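Local coordinates for protein probable DNA endonuclease SmrA (PDB 3QD7) that cuts DNA as an endonuclease and binds DNA, the chain here carrying the Smr domain of a longer protein, at residues L24-E29 with W103-D108; Q46-N51 with D74-V79; N78-H83 with S123-V128; V110-T115 with Y127-K132. One frame throughout, in Å; residues are numbered along the deposited sequence.

Contact 1: residues L24-E29 with W103-D108; sequences LEFRRE and WLTEFD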
loop_
_atom_site.group_PDB
_atom_site.type_symbol
_atom_site.label_atom_id
_atom_site.label_comp_id
_atom_site.label_asym_id
_atom_site.label_seq_id
_atom_site.Cartn_x
_atom_site.Cartn_y
_atom_site.Cartn_z
ATOM N N LEU A 24 9.200 -2.113 -3.672
ATOM C CA LEU A 24 8.511 -1.103 -2.894
ATOM C C LEU A 24 9.157 -1.134 -1.528
ATOM O O LEU A 24 9.153 -2.168 -0.886
ATOM C CB LEU A 24 6.999 -1.421 -2.802
ATOM C CG LEU A 24 6.050 -0.471 -3.515
ATOM C CD1 LEU A 24 6.501 -0.124 -4.938
ATOM C CD2 LEU A 24 4.625 -0.978 -3.480
ATOM N N GLU A 25 9.745 -0.019 -1.113
ATOM C CA GLU A 25 10.257 0.139 0.234
ATOM C C GLU A 25 10.171 1.600 0.678
ATOM O O GLU A 25 10.488 2.534 -0.091
ATOM C CB GLU A 25 11.682 -0.361 0.334
ATOM C CG GLU A 25 11.833 -1.881 0.384
ATOM C CD GLU A 25 13.288 -2.300 0.410
ATOM O OE1 GLU A 25 14.146 -1.392 0.271
ATOM O OE2 GLU A 25 13.580 -3.517 0.566
ATOM N N PHE A 26 9.715 1.800 1.907
ATOM C CA PHE A 26 9.528 3.140 2.447
ATOM C C PHE A 26 9.573 3.012 3.945
ATOM O O PHE A 26 8.963 2.098 4.504
ATOM C CB PHE A 26 8.171 3.751 1.999
ATOM C CG PHE A 26 7.818 5.037 2.693
ATOM C CD1 PHE A 26 8.434 6.230 2.342
ATOM C CD2 PHE A 26 6.859 5.058 3.682
ATOM C CE1 PHE A 26 8.120 7.443 3.005
ATOM C CE2 PHE A 26 6.524 6.238 4.334
ATOM C CZ PHE A 26 7.172 7.445 3.993
ATOM N N ARG A 27 10.282 3.935 4.591
ATOM C CA ARG A 27 10.339 3.983 6.033
ATOM C C ARG A 27 10.438 5.446 6.467
ATOM O O ARG A 27 11.296 6.184 5.979
ATOM C CB ARG A 27 11.536 3.163 6.530
ATOM C CG ARG A 27 11.718 3.128 8.043
ATOM C CD ARG A 27 13.047 2.438 8.423
ATOM N NE ARG A 27 14.199 3.072 7.772
ATOM C CZ ARG A 27 15.244 2.415 7.271
ATOM N NH1 ARG A 27 15.290 1.093 7.337
ATOM N NH2 ARG A 27 16.239 3.085 6.695
ATOM N N ARG A 28 9.539 5.867 7.363
ATOM C CA ARG A 28 9.615 7.215 7.919
ATOM C C ARG A 28 10.766 7.306 8.907
ATOM O O ARG A 28 11.129 6.310 9.527
ATOM C CB ARG A 28 8.315 7.609 8.618
ATOM C CG ARG A 28 7.200 7.863 7.623
ATOM C CD ARG A 28 6.240 8.932 8.078
ATOM N NE ARG A 28 4.935 8.641 7.511
ATOM C CZ ARG A 28 4.481 9.151 6.376
ATOM N NH1 ARG A 28 5.217 10.017 5.677
ATOM N NH2 ARG A 28 3.286 8.796 5.946
ATOM N N GLU A 29 11.340 8.503 9.013
ATOM C CA GLU A 29 12.344 8.840 10.033
ATOM C C GLU A 29 11.699 8.810 11.406
ATOM O O GLU A 29 10.527 9.144 11.556
ATOM C CB GLU A 29 12.891 10.264 9.815
ATOM C CG GLU A 29 13.505 10.544 8.439
ATOM C CD GLU A 29 12.468 10.676 7.293
ATOM O OE1 GLU A 29 11.282 11.030 7.558
ATOM O OE2 GLU A 29 12.853 10.414 6.121
ATOM N N TRP A 103 0.595 6.985 -2.685
ATOM C CA TRP A 103 -0.577 7.187 -1.810
ATOM C C TRP A 103 -0.318 6.835 -0.355
ATOM O O TRP A 103 -0.798 7.526 0.548
ATOM C CB TRP A 103 -1.783 6.407 -2.330
ATOM C CG TRP A 103 -2.249 6.860 -3.682
ATOM C CD1 TRP A 103 -2.045 8.079 -4.267
ATOM C CD2 TRP A 103 -3.020 6.094 -4.612
ATOM N NE1 TRP A 103 -2.639 8.114 -5.514
ATOM C CE2 TRP A 103 -3.249 6.907 -5.743
ATOM C CE3 TRP A 103 -3.563 4.818 -4.584
ATOM C CZ2 TRP A 103 -3.987 6.468 -6.844
ATOM C CZ3 TRP A 103 -4.296 4.382 -5.666
ATOM C CH2 TRP A 103 -4.490 5.199 -6.794
ATOM N N LEU A 104 0.462 5.768 -0.123
ATOM C CA LEU A 104 0.711 5.337 1.238
ATOM C C LEU A 104 1.528 6.360 1.996
ATOM O O LEU A 104 1.303 6.538 3.186
ATOM C CB LEU A 104 1.364 3.953 1.307
ATOM C CG LEU A 104 0.521 2.787 0.808
ATOM C CD1 LEU A 104 1.337 1.478 0.738
ATOM C CD2 LEU A 104 -0.748 2.619 1.641
ATOM N N THR A 105 2.460 7.050 1.318
ATOM C CA THR A 105 3.272 8.075 1.997
ATOM C C THR A 105 2.434 9.310 2.383
ATOM O O THR A 105 2.852 10.109 3.229
ATOM C CB THR A 105 4.479 8.546 1.168
ATOM O OG1 THR A 105 4.011 9.302 0.048
ATOM C CG2 THR A 105 5.340 7.360 0.668
ATOM N N GLU A 106 1.257 9.457 1.775
ATOM C CA GLU A 106 0.383 10.623 2.034
ATOM C C GLU A 106 -0.492 10.521 3.301
ATOM O O GLU A 106 -1.074 11.526 3.764
ATOM C CB GLU A 106 -0.467 10.912 0.797
ATOM C CG GLU A 106 0.384 11.473 -0.299
ATOM C CD GLU A 106 -0.338 11.646 -1.607
ATOM O OE1 GLU A 106 -1.307 10.941 -1.872
ATOM O OE2 GLU A 106 0.104 12.474 -2.412
ATOM N N PHE A 107 -0.591 9.309 3.847
ATOM C CA PHE A 107 -1.216 9.098 5.128
ATOM C C PHE A 107 -0.222 9.377 6.255
ATOM O O PHE A 107 0.854 8.761 6.343
ATOM C CB PHE A 107 -1.735 7.656 5.240
ATOM C CG PHE A 107 -2.906 7.352 4.332
ATOM C CD1 PHE A 107 -4.202 7.729 4.688
ATOM C CD2 PHE A 107 -2.717 6.666 3.132
ATOM C CE1 PHE A 107 -5.284 7.458 3.867
ATOM C CE2 PHE A 107 -3.806 6.377 2.299
ATOM C CZ PHE A 107 -5.092 6.766 2.667
ATOM N N ASP A 108 -0.600 10.290 7.130
ATOM C CA ASP A 108 0.121 10.505 8.376
ATOM C C ASP A 108 0.395 9.213 9.194
ATOM O O ASP A 108 1.449 9.095 9.815
ATOM C CB ASP A 108 -0.643 11.527 9.243
ATOM C CG ASP A 108 0.263 12.262 10.183
ATOM O OD1 ASP A 108 1.284 12.820 9.714
ATOM O OD2 ASP A 108 -0.041 12.272 11.388
#
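The Phe26 ring is covered on one face by Thr105, whose CG2 lies 3.5 Å above the ring plane and over its centre, a CH-pi contact 10° off the ring normal. On the opposite face the backbone N of Arg28 is offset toward the rim. The Arg28 guanidinium stands at the edge of this ring, and Phe26 CZ lies 3.6 Å from the guanidinium plane. At the guanidinium's own edge is a backbone oxygen: Arg28 NH2 donates to Thr105 O at 3.0 Å, with an N-H...O angle of 161°, although NH2 stands above the plane of that carbonyl. A weak bond of 3.4 Å runs from Arg28 NH1 to the same Thr105 O, while NE donates to Val110 O. Thr105 OG1 is turned to Arg102 O, and CG2 is the branch given to the ring. An alanine in place of Arg28 would probably leave Thr105 O without its guanidinium donors and open a gap beside the CZ rim of Phe26. The contact joins edge strand 25-27 to the C-terminal part of helix 92-105 and the turn after it, with Tyr113 of the adjacent strand 110-115 touching both Phe26 and Thr105.

Contact 2: residues Q46-N51 with D74-V79; sequences QQASLN and DGLRNV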
loop_
_atom_site.group_PDB
_atom_site.type_symbol
_atom_site.label_atom_id
_atom_site.label_comp_id
_atom_site.label_asym_id
_atom_site.label_seq_id
_atom_site.Cartn_x
_atom_site.Cartn_y
_atom_site.Cartn_z
ATOM N N GLN A 46 -7.411 -12.203 6.144
ATOM C CA GLN A 46 -8.081 -11.712 4.944
ATOM C C GLN A 46 -8.616 -10.278 5.057
ATOM O O GLN A 46 -8.582 -9.532 4.086
ATOM C CB GLN A 46 -9.210 -12.646 4.547
ATOM C CG GLN A 46 -9.870 -12.276 3.231
ATOM C CD GLN A 46 -11.148 -13.052 3.032
ATOM O OE1 GLN A 46 -11.403 -14.035 3.738
ATOM N NE2 GLN A 46 -11.965 -12.621 2.081
ATOM N N GLN A 47 -9.118 -9.899 6.225
ATOM C CA GLN A 47 -9.749 -8.604 6.363
ATOM C C GLN A 47 -8.721 -7.469 6.460
ATOM O O GLN A 47 -9.071 -6.284 6.434
ATOM C CB GLN A 47 -10.763 -8.593 7.534
ATOM C CG GLN A 47 -10.184 -8.642 8.941
ATOM C CD GLN A 47 -9.832 -10.062 9.427
ATOM O OE1 GLN A 47 -9.140 -10.211 10.435
ATOM N NE2 GLN A 47 -10.309 -11.107 8.714
ATOM N N ALA A 48 -7.453 -7.846 6.570
ATOM C CA ALA A 48 -6.342 -6.885 6.639
ATOM C C ALA A 48 -5.732 -6.766 5.288
ATOM O O ALA A 48 -4.622 -6.287 5.174
ATOM C CB ALA A 48 -5.283 -7.362 7.607
ATOM N N SER A 49 -6.419 -7.236 4.249
ATOM C CA SER A 49 -5.835 -7.172 2.925
ATOM C C SER A 49 -6.772 -6.521 1.909
ATOM O O SER A 49 -7.978 -6.566 2.061
ATOM C CB SER A 49 -5.345 -8.557 2.477
ATOM O OG SER A 49 -6.412 -9.367 2.040
ATOM N N LEU A 50 -6.193 -5.849 0.921
ATOM C CA LEU A 50 -6.943 -5.103 -0.056
ATOM C C LEU A 50 -6.566 -5.590 -1.453
ATOM O O LEU A 50 -5.422 -5.464 -1.868
ATOM C CB LEU A 50 -6.645 -3.602 0.098
ATOM C CG LEU A 50 -7.263 -2.672 -0.942
ATOM C CD1 LEU A 50 -8.797 -2.597 -0.747
ATOM C CD2 LEU A 50 -6.635 -1.283 -0.893
ATOM N N ASN A 51 -7.543 -6.111 -2.183
ATOM C CA ASN A 51 -7.338 -6.655 -3.516
ATOM C C ASN A 51 -7.697 -5.685 -4.665
ATOM O O ASN A 51 -8.879 -5.417 -4.937
ATOM C CB ASN A 51 -8.088 -8.007 -3.606
ATOM C CG ASN A 51 -8.000 -8.660 -4.975
ATOM O OD1 ASN A 51 -8.601 -9.708 -5.198
ATOM N ND2 ASN A 51 -7.268 -8.070 -5.878
ATOM N N ASP A 74 -10.307 0.433 12.739
ATOM C CA ASP A 74 -10.423 -0.887 13.423
ATOM C C ASP A 74 -9.198 -1.271 14.253
ATOM O O ASP A 74 -9.134 -2.384 14.779
ATOM C CB ASP A 74 -10.778 -2.027 12.439
ATOM C CG ASP A 74 -12.156 -1.840 11.795
ATOM O OD1 ASP A 74 -13.047 -1.264 12.469
ATOM O OD2 ASP A 74 -12.349 -2.251 10.622
ATOM N N GLY A 75 -8.233 -0.362 14.358
ATOM C CA GLY A 75 -6.976 -0.628 15.073
ATOM C C GLY A 75 -6.024 -1.632 14.424
ATOM O O GLY A 75 -5.263 -2.302 15.121
ATOM N N LEU A 76 -6.047 -1.735 13.093
ATOM C CA LEU A 76 -5.099 -2.629 12.386
ATOM C C LEU A 76 -3.711 -2.011 12.357
ATOM O O LEU A 76 -3.562 -0.838 12.040
ATOM C CB LEU A 76 -5.570 -2.928 10.957
ATOM C CG LEU A 76 -6.595 -4.049 10.727
ATOM C CD1 LEU A 76 -7.848 -3.852 11.522
ATOM C CD2 LEU A 76 -6.951 -4.176 9.266
ATOM N N ARG A 77 -2.704 -2.807 12.677
ATOM C CA ARG A 77 -1.334 -2.332 12.778
ATOM C C ARG A 77 -0.543 -2.631 11.512
ATOM O O ARG A 77 0.497 -2.042 11.270
ATOM C CB ARG A 77 -0.663 -2.925 14.008
ATOM C CG ARG A 77 -1.309 -2.435 15.301
ATOM C CD ARG A 77 -0.748 -3.158 16.494
ATOM N NE ARG A 77 0.603 -2.701 16.788
ATOM C CZ ARG A 77 1.489 -3.411 17.475
ATOM N NH1 ARG A 77 2.686 -2.903 17.723
ATOM N NH2 ARG A 77 1.178 -4.630 17.916
ATOM N N ASN A 78 -1.056 -3.550 10.712
ATOM C CA ASN A 78 -0.479 -3.831 9.405
ATOM C C ASN A 78 -1.501 -4.363 8.438
ATOM O O ASN A 78 -2.435 -5.050 8.819
ATOM C CB ASN A 78 0.734 -4.750 9.492
ATOM C CG ASN A 78 0.570 -5.820 10.532
ATOM O OD1 ASN A 78 1.080 -5.694 11.652
ATOM N ND2 ASN A 78 -0.153 -6.883 10.178
ATOM N N VAL A 79 -1.325 -3.992 7.177
ATOM C CA VAL A 79 -2.237 -4.411 6.135
ATOM C C VAL A 79 -1.444 -4.814 4.921
ATOM O O VAL A 79 -0.259 -4.458 4.790
ATOM C CB VAL A 79 -3.291 -3.335 5.797
ATOM C CG1 VAL A 79 -4.151 -3.086 7.005
ATOM C CG2 VAL A 79 -2.626 -2.003 5.327
#
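Ala48 gives up the most surface here, to Leu76 and Val79, which approach different parts of it. Leu76 comes with one branch: its CD2 lies 3.8 Å from Ala48 CA and 4.0 Å from Ala48 CB, so the methyl rests against both the backbone and the short side chain. The Leu76 side chain also touches Ala71 of helix 57-73. Val79 meets the carbonyl instead. Its CA approaches Ala48 O at 3.2 Å in a CA-H...O contact, and Val79 CB is 3.3 Å from the same Ala48 O; the two side chains only just meet, Ala48 CB to Val79 CG1 at 4.5 Å. The alanine methyl also faces Asn78 O at 3.9 Å. Before Leu76, Gly75 ends helix 57-73 in a Schellman motif, its positive phi of 69° being one that glycine accepts readily. On the other segment, Gln46 O receives both Ser49 N and, at 3.0 Å, Ser49 OG, which closes the turn leading into strand 49-51. This is the joint of a beta-alpha-beta crossover, strand 49-51 to helix 57-73 to strand 78-82, at the start of two parallel strands. Its chemistry is apolar contact plus one CA-H...O approach; the conventional bond of Ala48 O goes one residue further along, to the backbone of Leu80, so close fit rather than polar pairing joins these two segments.

Contact 3: residues N78-H83 with S123-V128; sequences NVLIIH and SGACYV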
loop_
_atom_site.group_PDB
_atom_site.type_symbol
_atom_site.label_atom_id
_atom_site.label_comp_id
_atom_site.label_asym_id
_atom_site.label_seq_id
_atom_site.Cartn_x
_atom_site.Cartn_y
_atom_site.Cartn_z
ATOM N N ASN A 78 -1.056 -3.550 10.712
ATOM C CA ASN A 78 -0.479 -3.831 9.405
ATOM C C ASN A 78 -1.501 -4.363 8.438
ATOM O O ASN A 78 -2.435 -5.050 8.819
ATOM C CB ASN A 78 0.734 -4.750 9.492
ATOM C CG ASN A 78 0.570 -5.820 10.532
ATOM O OD1 ASN A 78 1.080 -5.694 11.652
ATOM N ND2 ASN A 78 -0.153 -6.883 10.178
ATOM N N VAL A 79 -1.325 -3.992 7.177
ATOM C CA VAL A 79 -2.237 -4.411 6.135
ATOM C C VAL A 79 -1.444 -4.814 4.921
ATOM O O VAL A 79 -0.259 -4.458 4.790
ATOM C CB VAL A 79 -3.291 -3.335 5.797
ATOM C CG1 VAL A 79 -4.151 -3.086 7.005
ATOM C CG2 VAL A 79 -2.626 -2.003 5.327
ATOM N N LEU A 80 -2.097 -5.598 4.075
ATOM C CA LEU A 80 -1.545 -6.073 2.826
ATOM C C LEU A 80 -2.266 -5.429 1.656
ATOM O O LEU A 80 -3.497 -5.476 1.568
ATOM C CB LEU A 80 -1.723 -7.607 2.733
ATOM C CG LEU A 80 -1.222 -8.296 1.457
ATOM C CD1 LEU A 80 0.300 -8.165 1.375
ATOM C CD2 LEU A 80 -1.614 -9.752 1.526
ATOM N N ILE A 81 -1.519 -4.846 0.724
ATOM C CA ILE A 81 -2.158 -4.372 -0.494
ATOM C C ILE A 81 -1.679 -5.153 -1.712
ATOM O O ILE A 81 -0.485 -5.229 -1.973
ATOM C CB ILE A 81 -1.962 -2.850 -0.709
ATOM C CG1 ILE A 81 -2.405 -2.040 0.529
ATOM C CG2 ILE A 81 -2.716 -2.394 -1.977
ATOM C CD1 ILE A 81 -2.071 -0.569 0.383
ATOM N N ILE A 82 -2.637 -5.681 -2.473
ATOM C CA ILE A 82 -2.373 -6.515 -3.633
ATOM C C ILE A 82 -2.602 -5.733 -4.915
ATOM O O ILE A 82 -3.752 -5.452 -5.304
ATOM C CB ILE A 82 -3.293 -7.777 -3.647
ATOM C CG1 ILE A 82 -3.326 -8.420 -2.241
ATOM C CG2 ILE A 82 -2.834 -8.779 -4.740
ATOM C CD1 ILE A 82 -4.532 -9.323 -1.949
ATOM N N HIS A 83 -1.510 -5.371 -5.574
ATOM C CA HIS A 83 -1.595 -4.616 -6.837
ATOM C C HIS A 83 -1.372 -5.478 -8.084
ATOM O O HIS A 83 -1.856 -5.134 -9.158
ATOM C CB HIS A 83 -0.611 -3.457 -6.822
ATOM C CG HIS A 83 0.765 -3.861 -6.417
ATOM N ND1 HIS A 83 1.313 -3.510 -5.205
ATOM C CD2 HIS A 83 1.695 -4.608 -7.055
ATOM C CE1 HIS A 83 2.526 -4.017 -5.117
ATOM N NE2 HIS A 83 2.774 -4.700 -6.221
ATOM N N SER A 123 6.196 -10.057 -5.122
ATOM C CA SER A 123 6.339 -8.792 -5.847
ATOM C C SER A 123 4.998 -8.207 -6.363
ATOM O O SER A 123 4.951 -7.075 -6.851
ATOM C CB SER A 123 7.379 -8.935 -6.977
ATOM O OG SER A 123 6.778 -9.457 -8.146
ATOM N N GLY A 124 3.904 -8.962 -6.226
ATOM C CA GLY A 124 2.579 -8.411 -6.561
ATOM C C GLY A 124 1.845 -7.739 -5.410
ATOM O O GLY A 124 0.687 -7.337 -5.569
ATOM N N ALA A 125 2.475 -7.624 -4.242
ATOM C CA ALA A 125 1.775 -7.071 -3.062
ATOM C C ALA A 125 2.715 -6.364 -2.158
ATOM O O ALA A 125 3.931 -6.612 -2.209
ATOM C CB ALA A 125 1.068 -8.208 -2.289
ATOM N N CYS A 126 2.206 -5.502 -1.290
ATOM C CA CYS A 126 3.080 -4.949 -0.266
ATOM C C CYS A 126 2.449 -4.921 1.126
ATOM O O CYS A 126 1.224 -4.770 1.281
ATOM C CB CYS A 126 3.638 -3.577 -0.672
ATOM S SG CYS A 126 2.410 -2.296 -0.693
ATOM N N TYR A 127 3.312 -5.115 2.116
ATOM C CA TYR A 127 3.010 -5.012 3.536
ATOM C C TYR A 127 3.044 -3.558 3.868
ATOM O O TYR A 127 3.927 -2.847 3.386
ATOM C CB TYR A 127 4.140 -5.641 4.363
ATOM C CG TYR A 127 4.263 -7.123 4.225
ATOM C CD1 TYR A 127 3.134 -7.900 4.003
ATOM C CD2 TYR A 127 5.501 -7.764 4.345
ATOM C CE1 TYR A 127 3.211 -9.257 3.893
ATOM C CE2 TYR A 127 5.589 -9.140 4.232
ATOM C CZ TYR A 127 4.427 -9.872 4.009
ATOM O OH TYR A 127 4.451 -11.227 3.894
ATOM N N VAL A 128 2.151 -3.123 4.743
ATOM C CA VAL A 128 2.128 -1.745 5.169
ATOM C C VAL A 128 2.058 -1.714 6.707
ATOM O O VAL A 128 1.219 -2.398 7.313
ATOM C CB VAL A 128 0.902 -0.979 4.544
ATOM C CG1 VAL A 128 0.917 0.513 4.906
ATOM C CG2 VAL A 128 0.811 -1.193 3.039
#
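Four backbone bonds join Val79 and Ile81 to Val128 and Cys126, in two antiparallel hydrogen-bonded pairs. The straightest runs from Ile81 N to Cys126 O, 2.8 Å long with an N-H...O angle of 171°. Leu80 and Tyr127 form the non-hydrogen-bonded pair between them, and Ile82 and Ala125 the next one beyond Ile81. Past the strand, His83 N continues the pattern to Gly124 O. The His83 ring then folds back over this turn: CG sits between the backbone N and the carbonyl carbon (chi1 49°), Gly124 O lies 3.3 Å above the ring plane of His83 and toward its rim, and NE2 donates to Ser123 O at 3.3 Å. On the face of the sheet carrying Leu80, one methyl of that residue does the work: Leu80 CD1 is 3.7 Å from Ala125 CB and 3.9 Å from Tyr127 CD1. On the other face, Ile81 CD1 reaches Val128 CG2 at 4.0 Å, while Val79 CG2 meets Val128 CB at 3.8 Å. Outside this shell, Leu104 of helix 92-105 packs on Ile81 and Val128, and Phe67 and Ile68 of helix 57-73 pack on Val79. On the face of Leu80, the Tyr127 ring is stacked on Tyr44, and its hydroxyl is bonded to His120. The chemistry is that of a sheet interior: backbone polar groups are paired strand to strand, mostly apolar side chains pack on both faces, and at one end a histidine imidazole is held against the turn by a main-chain oxygen at NE2.

Contact 4: residues V110-T115 with Y127-K132; sequences VQAYCT and YVALRK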
loop_
_atom_site.group_PDB
_atom_site.type_symbol
_atom_site.label_atom_id
_atom_site.label_comp_id
_atom_site.label_asym_id
_atom_site.label_seq_id
_atom_site.Cartn_x
_atom_site.Cartn_y
_atom_site.Cartn_z
ATOM N N VAL A 110 0.771 5.988 8.181
ATOM C CA VAL A 110 1.585 4.971 7.535
ATOM C C VAL A 110 3.046 5.165 7.985
ATOM O O VAL A 110 3.649 6.212 7.745
ATOM C CB VAL A 110 1.445 5.042 5.982
ATOM C CG1 VAL A 110 2.616 4.341 5.251
ATOM C CG2 VAL A 110 0.127 4.453 5.549
ATOM N N GLN A 111 3.595 4.155 8.646
ATOM C CA GLN A 111 4.984 4.220 9.160
ATOM C C GLN A 111 6.008 3.714 8.145
ATOM O O GLN A 111 7.120 4.224 8.065
ATOM C CB GLN A 111 5.134 3.408 10.451
ATOM C CG GLN A 111 4.198 3.803 11.595
ATOM C CD GLN A 111 4.022 2.685 12.615
ATOM O OE1 GLN A 111 4.201 2.888 13.827
ATOM N NE2 GLN A 111 3.684 1.503 12.136
ATOM N N ALA A 112 5.639 2.668 7.406
ATOM C CA ALA A 112 6.548 2.008 6.505
ATOM C C ALA A 112 5.766 1.099 5.570
ATOM O O ALA A 112 4.635 0.729 5.858
ATOM C CB ALA A 112 7.580 1.166 7.321
ATOM N N TYR A 113 6.390 0.712 4.466
ATOM C CA TYR A 113 5.917 -0.389 3.659
ATOM C C TYR A 113 7.104 -1.070 2.980
ATOM O O TYR A 113 8.224 -0.517 2.939
ATOM C CB TYR A 113 4.824 0.025 2.647
ATOM C CG TYR A 113 5.198 1.110 1.644
ATOM C CD1 TYR A 113 6.010 0.843 0.574
ATOM C CD2 TYR A 113 4.681 2.404 1.765
ATOM C CE1 TYR A 113 6.343 1.820 -0.335
ATOM C CE2 TYR A 113 5.006 3.399 0.830
ATOM C CZ TYR A 113 5.835 3.094 -0.204
ATOM O OH TYR A 113 6.168 4.047 -1.121
ATOM N N CYS A 114 6.855 -2.277 2.471
ATOM C CA CYS A 114 7.859 -3.021 1.694
ATOM C C CYS A 114 7.200 -4.146 0.894
ATOM O O CYS A 114 6.078 -4.545 1.180
ATOM C CB CYS A 114 8.946 -3.586 2.597
ATOM S SG CYS A 114 8.349 -4.952 3.612
ATOM N N THR A 115 7.914 -4.658 -0.102
ATOM C CA THR A 115 7.390 -5.732 -0.947
ATOM C C THR A 115 7.081 -6.949 -0.043
ATOM O O THR A 115 7.804 -7.201 0.908
ATOM C CB THR A 115 8.382 -6.021 -2.117
ATOM O OG1 THR A 115 8.546 -4.834 -2.905
ATOM C CG2 THR A 115 7.858 -7.078 -3.028
ATOM N N TYR A 127 3.312 -5.115 2.116
ATOM C CA TYR A 127 3.010 -5.012 3.536
ATOM C C TYR A 127 3.044 -3.558 3.868
ATOM O O TYR A 127 3.927 -2.847 3.386
ATOM C CB TYR A 127 4.140 -5.641 4.363
ATOM C CG TYR A 127 4.263 -7.123 4.225
ATOM C CD1 TYR A 127 3.134 -7.900 4.003
ATOM C CD2 TYR A 127 5.501 -7.764 4.345
ATOM C CE1 TYR A 127 3.211 -9.257 3.893
ATOM C CE2 TYR A 127 5.589 -9.140 4.232
ATOM C CZ TYR A 127 4.427 -9.872 4.009
ATOM O OH TYR A 127 4.451 -11.227 3.894
ATOM N N VAL A 128 2.151 -3.123 4.743
ATOM C CA VAL A 128 2.128 -1.745 5.169
ATOM C C VAL A 128 2.058 -1.714 6.707
ATOM O O VAL A 128 1.219 -2.398 7.313
ATOM C CB VAL A 128 0.902 -0.979 4.544
ATOM C CG1 VAL A 128 0.917 0.513 4.906
ATOM C CG2 VAL A 128 0.811 -1.193 3.039
ATOM N N ALA A 129 2.937 -0.924 7.331
ATOM C CA ALA A 129 2.882 -0.726 8.782
ATOM C C ALA A 129 2.039 0.507 9.101
ATOM O O ALA A 129 2.263 1.581 8.544
ATOM C CB ALA A 129 4.282 -0.608 9.390
ATOM N N LEU A 130 1.085 0.330 10.005
ATOM C CA LEU A 130 0.158 1.387 10.381
ATOM C C LEU A 130 0.363 1.745 11.858
ATOM O O LEU A 130 0.486 0.855 12.702
ATOM C CB LEU A 130 -1.287 0.911 10.147
ATOM C CG LEU A 130 -2.079 1.203 8.862
ATOM C CD1 LEU A 130 -1.294 1.429 7.620
ATOM C CD2 LEU A 130 -3.078 0.137 8.606
ATOM N N ARG A 131 0.413 3.038 12.160
ATOM C CA ARG A 131 0.493 3.546 13.552
ATOM C C ARG A 131 -0.812 3.206 14.289
ATOM O O ARG A 131 -1.902 3.385 13.747
ATOM C CB ARG A 131 0.716 5.055 13.524
ATOM C CG ARG A 131 0.972 5.733 14.845
ATOM C CD ARG A 131 0.452 7.178 14.747
ATOM N NE ARG A 131 1.495 8.088 14.301
ATOM C CZ ARG A 131 1.315 9.209 13.607
ATOM N NH1 ARG A 131 0.110 9.608 13.205
ATOM N NH2 ARG A 131 2.379 9.929 13.288
ATOM N N LYS A 132 -0.701 2.671 15.502
ATOM C CA LYS A 132 -1.878 2.275 16.271
ATOM C C LYS A 132 -2.527 3.486 16.977
ATOM O O LYS A 132 -1.989 4.020 17.958
ATOM C CB LYS A 132 -1.492 1.188 17.277
ATOM C CG LYS A 132 -2.626 0.735 18.181
ATOM C CD LYS A 132 -3.473 -0.321 17.515
ATOM C CE LYS A 132 -4.469 -0.877 18.500
ATOM N NZ LYS A 132 -4.734 -2.321 18.199
#
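Strands 110-115 and 127-130 run antiparallel, at 167° between their N-to-C directions, and a classic beta bulge interrupts their pairing: Gln111, with a helix-like psi of -38°, and Ala112 together face Ala129, Gln111 N donating to Ala129 O at 2.9 Å and Ala112 O accepting from Ala129 N. Regular pairing resumes with Tyr113 opposite Val128, and Cys114 and Tyr127 then exchange two backbone bonds. Because of the bulge, Gln111 points its side chain toward the partner strand. It extends beyond CG, laying NE2 3.5 Å from Ala129 CB and passing CD 3.7 Å from Arg131 N; it crosses the Arg131 side chain at about a right angle. An alanine in place of Gln111 would probably uncover the Ala129 methyl and the main chain at Arg131, leaving a gap where the amide lay. Val110 uses one methyl twice, its CG2 lying 3.9 Å from Leu130 CD1 and 4.1 Å from Val128 CG1. Tyr113 contributes its CB, which is 3.1 Å from Tyr127 O, while its ring leads away to Phe26. On the other face of the sheet, Cys114 SG stands at the edge of the Tyr127 ring, 4.1 Å from Tyr127 CD2, a sulfur-aromatic contact. The guanidinium of Arg131 turns to Asp109 and Asp108 in salt bridges. The two strands form a beta hairpin in the middle of the sheet: helix 92-105 covers the face of Tyr113 and Val128 through Leu104, Leu39 of helix 37-40 covers that of Cys114, Tyr127 and Ala129, and strands 25-27 and 78-82 flank the pair.

In the fold
The four contacts follow one mixed sheet across its width, in strand order 25-27, 110-115, 125-130, 78-82, 49-51. Contacts 1 and 2 involve the two outermost strands, their centres about 16 Å apart, and do not touch. Contacts 3 and 4 lie between them, sharing Tyr127 and Val128 on strand 125-130, with centres about 9 Å apart. Contact 2 adjoins contact 3 through strand 78-82, where Leu50 N and Leu80 O are 2.8 Å apart. Contact 1 lies closest to contact 4, about 7 Å between centres, and also reaches contact 3 through the helix: Leu104 CD1 is 3.6 Å from Val128 CG2. Together they join the crossover and hairpin of an alpha/beta/alpha Smr domain.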